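Local coordinates for uncharacterized protein (Legionella pneumophila subsp. pneumophila, PDB 4WRP) that is of unknown function but is probably an effector acting in the host cell, this chain being its C-terminal domain, at residues E19-P24 and I38-T43. Residues are numbered along the deposited sequence; the frame is centred on the assembly and turned at random.
Sequences EIMNDP and IHAIRT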
loop_
_atom_site.group_PDB
_atom_site.type_symbol
_atom_site.label_atom_id
_atom_site.label_comp_id
_atom_site.label_asym_id
_atom_site.label_seq_id
_atom_site.Cartn_x
_atom_site.Cartn_y
_atom_site.Cartn_z
ATOM N N GLU A 19 2.662 -9.121 9.159
ATOM C CA GLU A 19 3.299 -9.408 10.435
ATOM C C GLU A 19 2.697 -8.480 11.463
ATOM O O GLU A 19 2.274 -8.916 12.526
ATOM C CB GLU A 19 4.826 -9.260 10.401
ATOM C CG GLU A 19 5.430 -9.425 11.809
ATOM C CD GLU A 19 6.949 -9.553 11.853
ATOM O OE1 GLU A 19 7.567 -9.899 10.820
ATOM O OE2 GLU A 19 7.535 -9.338 12.952
ATOM N N ILE A 20 2.585 -7.208 11.132
ATOM C CA ILE A 20 1.938 -6.264 12.055
ATOM C C ILE A 20 0.502 -6.654 12.420
ATOM O O ILE A 20 0.159 -6.670 13.592
ATOM C CB ILE A 20 1.981 -4.795 11.526
ATOM C CG1 ILE A 20 3.426 -4.300 11.527
ATOM C CG2 ILE A 20 1.212 -3.893 12.453
ATOM C CD1 ILE A 20 3.701 -3.133 10.593
HETATM N N MSE A 21 -0.349 -6.981 11.440
HETATM C CA MSE A 21 -1.733 -7.255 11.744
HETATM C C MSE A 21 -1.889 -8.556 12.536
HETATM O O MSE A 21 -2.867 -8.692 13.216
HETATM C CB MSE A 21 -2.612 -7.384 10.501
HETATM C CG MSE A 21 -2.653 -6.100 9.681
HETATM SE SE MSE A 21 -2.934 -4.516 10.790
HETATM C CE MSE A 21 -4.470 -4.974 11.901
ATOM N N ASN A 22 -0.960 -9.493 12.415
ATOM C CA ASN A 22 -0.977 -10.699 13.194
ATOM C C ASN A 22 -0.374 -10.533 14.599
ATOM O O ASN A 22 -0.229 -11.494 15.304
ATOM C CB ASN A 22 -0.196 -11.808 12.476
ATOM C CG ASN A 22 -0.988 -12.432 11.366
ATOM O OD1 ASN A 22 -2.150 -12.753 11.531
ATOM N ND2 ASN A 22 -0.361 -12.595 10.227
ATOM N N ASP A 23 0.031 -9.321 14.968
ATOM C CA ASP A 23 0.530 -9.060 16.300
ATOM C C ASP A 23 -0.553 -9.387 17.339
ATOM O O ASP A 23 -1.692 -8.914 17.240
ATOM C CB ASP A 23 0.983 -7.598 16.435
ATOM C CG ASP A 23 1.795 -7.340 17.705
ATOM O OD1 ASP A 23 1.361 -7.653 18.820
ATOM O OD2 ASP A 23 2.916 -6.850 17.580
ATOM N N PRO A 24 -0.185 -10.182 18.360
ATOM C CA PRO A 24 -1.134 -10.530 19.398
ATOM C C PRO A 24 -1.685 -9.299 20.158
ATOM O O PRO A 24 -2.823 -9.316 20.650
ATOM C CB PRO A 24 -0.329 -11.441 20.321
ATOM C CG PRO A 24 1.099 -11.082 20.078
ATOM C CD PRO A 24 1.174 -10.651 18.646
ATOM N N ILE A 38 -11.503 -3.457 10.523
ATOM C CA ILE A 38 -11.259 -2.290 9.670
ATOM C C ILE A 38 -10.610 -1.188 10.442
ATOM O O ILE A 38 -9.655 -0.610 9.978
ATOM C CB ILE A 38 -12.588 -1.827 9.040
ATOM C CG1 ILE A 38 -13.033 -2.900 8.037
ATOM C CG2 ILE A 38 -12.436 -0.485 8.329
ATOM C CD1 ILE A 38 -14.419 -2.698 7.435
ATOM N N HIS A 39 -11.102 -0.883 11.639
ATOM C CA HIS A 39 -10.477 0.159 12.442
ATOM C C HIS A 39 -9.033 -0.129 12.865
ATOM O O HIS A 39 -8.194 0.760 12.798
ATOM C CB HIS A 39 -11.291 0.524 13.695
ATOM C CG HIS A 39 -10.873 1.842 14.283
ATOM N ND1 HIS A 39 -10.193 1.941 15.485
ATOM C CD2 HIS A 39 -10.959 3.101 13.793
ATOM C CE1 HIS A 39 -9.915 3.209 15.726
ATOM N NE2 HIS A 39 -10.379 3.933 14.718
ATOM N N ALA A 40 -8.733 -1.352 13.275
ATOM C CA ALA A 40 -7.370 -1.728 13.617
ATOM C C ALA A 40 -6.438 -1.593 12.406
ATOM O O ALA A 40 -5.334 -1.053 12.514
ATOM C CB ALA A 40 -7.340 -3.172 14.168
ATOM N N ILE A 41 -6.926 -2.018 11.235
ATOM C CA ILE A 41 -6.161 -1.865 10.017
ATOM C C ILE A 41 -5.988 -0.391 9.712
ATOM O O ILE A 41 -4.907 0.077 9.343
ATOM C CB ILE A 41 -6.877 -2.548 8.836
ATOM C CG1 ILE A 41 -6.821 -4.055 9.036
ATOM C CG2 ILE A 41 -6.214 -2.168 7.510
ATOM C CD1 ILE A 41 -7.737 -4.825 8.124
ATOM N N ARG A 42 -7.055 0.356 9.844
ATOM C CA ARG A 42 -6.947 1.816 9.600
ATOM C C ARG A 42 -5.881 2.479 10.477
ATOM O O ARG A 42 -5.040 3.289 10.016
ATOM C CB ARG A 42 -8.279 2.482 9.843
ATOM C CG ARG A 42 -8.235 3.962 9.438
ATOM C CD ARG A 42 -9.268 4.825 10.137
ATOM N NE ARG A 42 -9.129 6.216 9.641
ATOM C CZ ARG A 42 -8.203 7.089 10.051
ATOM N NH1 ARG A 42 -7.329 6.750 10.998
ATOM N NH2 ARG A 42 -8.146 8.336 9.528
ATOM N N THR A 43 -5.891 2.113 11.753
ATOM C CA THR A 43 -4.878 2.611 12.683
ATOM C C THR A 43 -3.448 2.358 12.229
ATOM O O THR A 43 -2.614 3.267 12.224
ATOM C CB THR A 43 -5.118 2.046 14.092
ATOM O OG1 THR A 43 -6.428 2.454 14.471
ATOM C CG2 THR A 43 -4.148 2.642 15.060
#
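The selenomethionine M21 meets A40 and I41 in a small helix-helix contact of apolar side chains that also touches one backbone peptide, made where helix 6-21 ends against the middle of helix 34-49. The evidence for its size is 114 Å² of buried surface, and M21 supplies more than half of it. The closest approaches are made by the terminal methyl: CE lies 3.8 Å from I41 CG1, 3.9 Å from the backbone N of I41 and 4.1 Å from A40 CB. The methyl therefore rests on the A40-I41 peptide as well as on the two side chains flanking it. M21 leaves its helix toward helix 34-49, and bends at chi2 (-46°) and chi3 (-50°) turn the CE methyl toward that peptide, with SE a little farther from I41 CG1, at 4.3 Å. The M21 and I41 side chains cross at about a right angle, with CE to CG1 their closest approach. Backbones stay 7.2 Å apart at their nearest CA atoms, M21 and I41, a separation bridged by the long M21 side chain. V44, one turn on, also touches M21, while I41 packs further against S90, L93 and V94 of helix 90-98, and A40 touches L28 of the connecting loop. Such side-chain packing between consecutive helices joined by a connection that is mostly loop is characteristic of an all-helical bundle, here within the DUF5617 region.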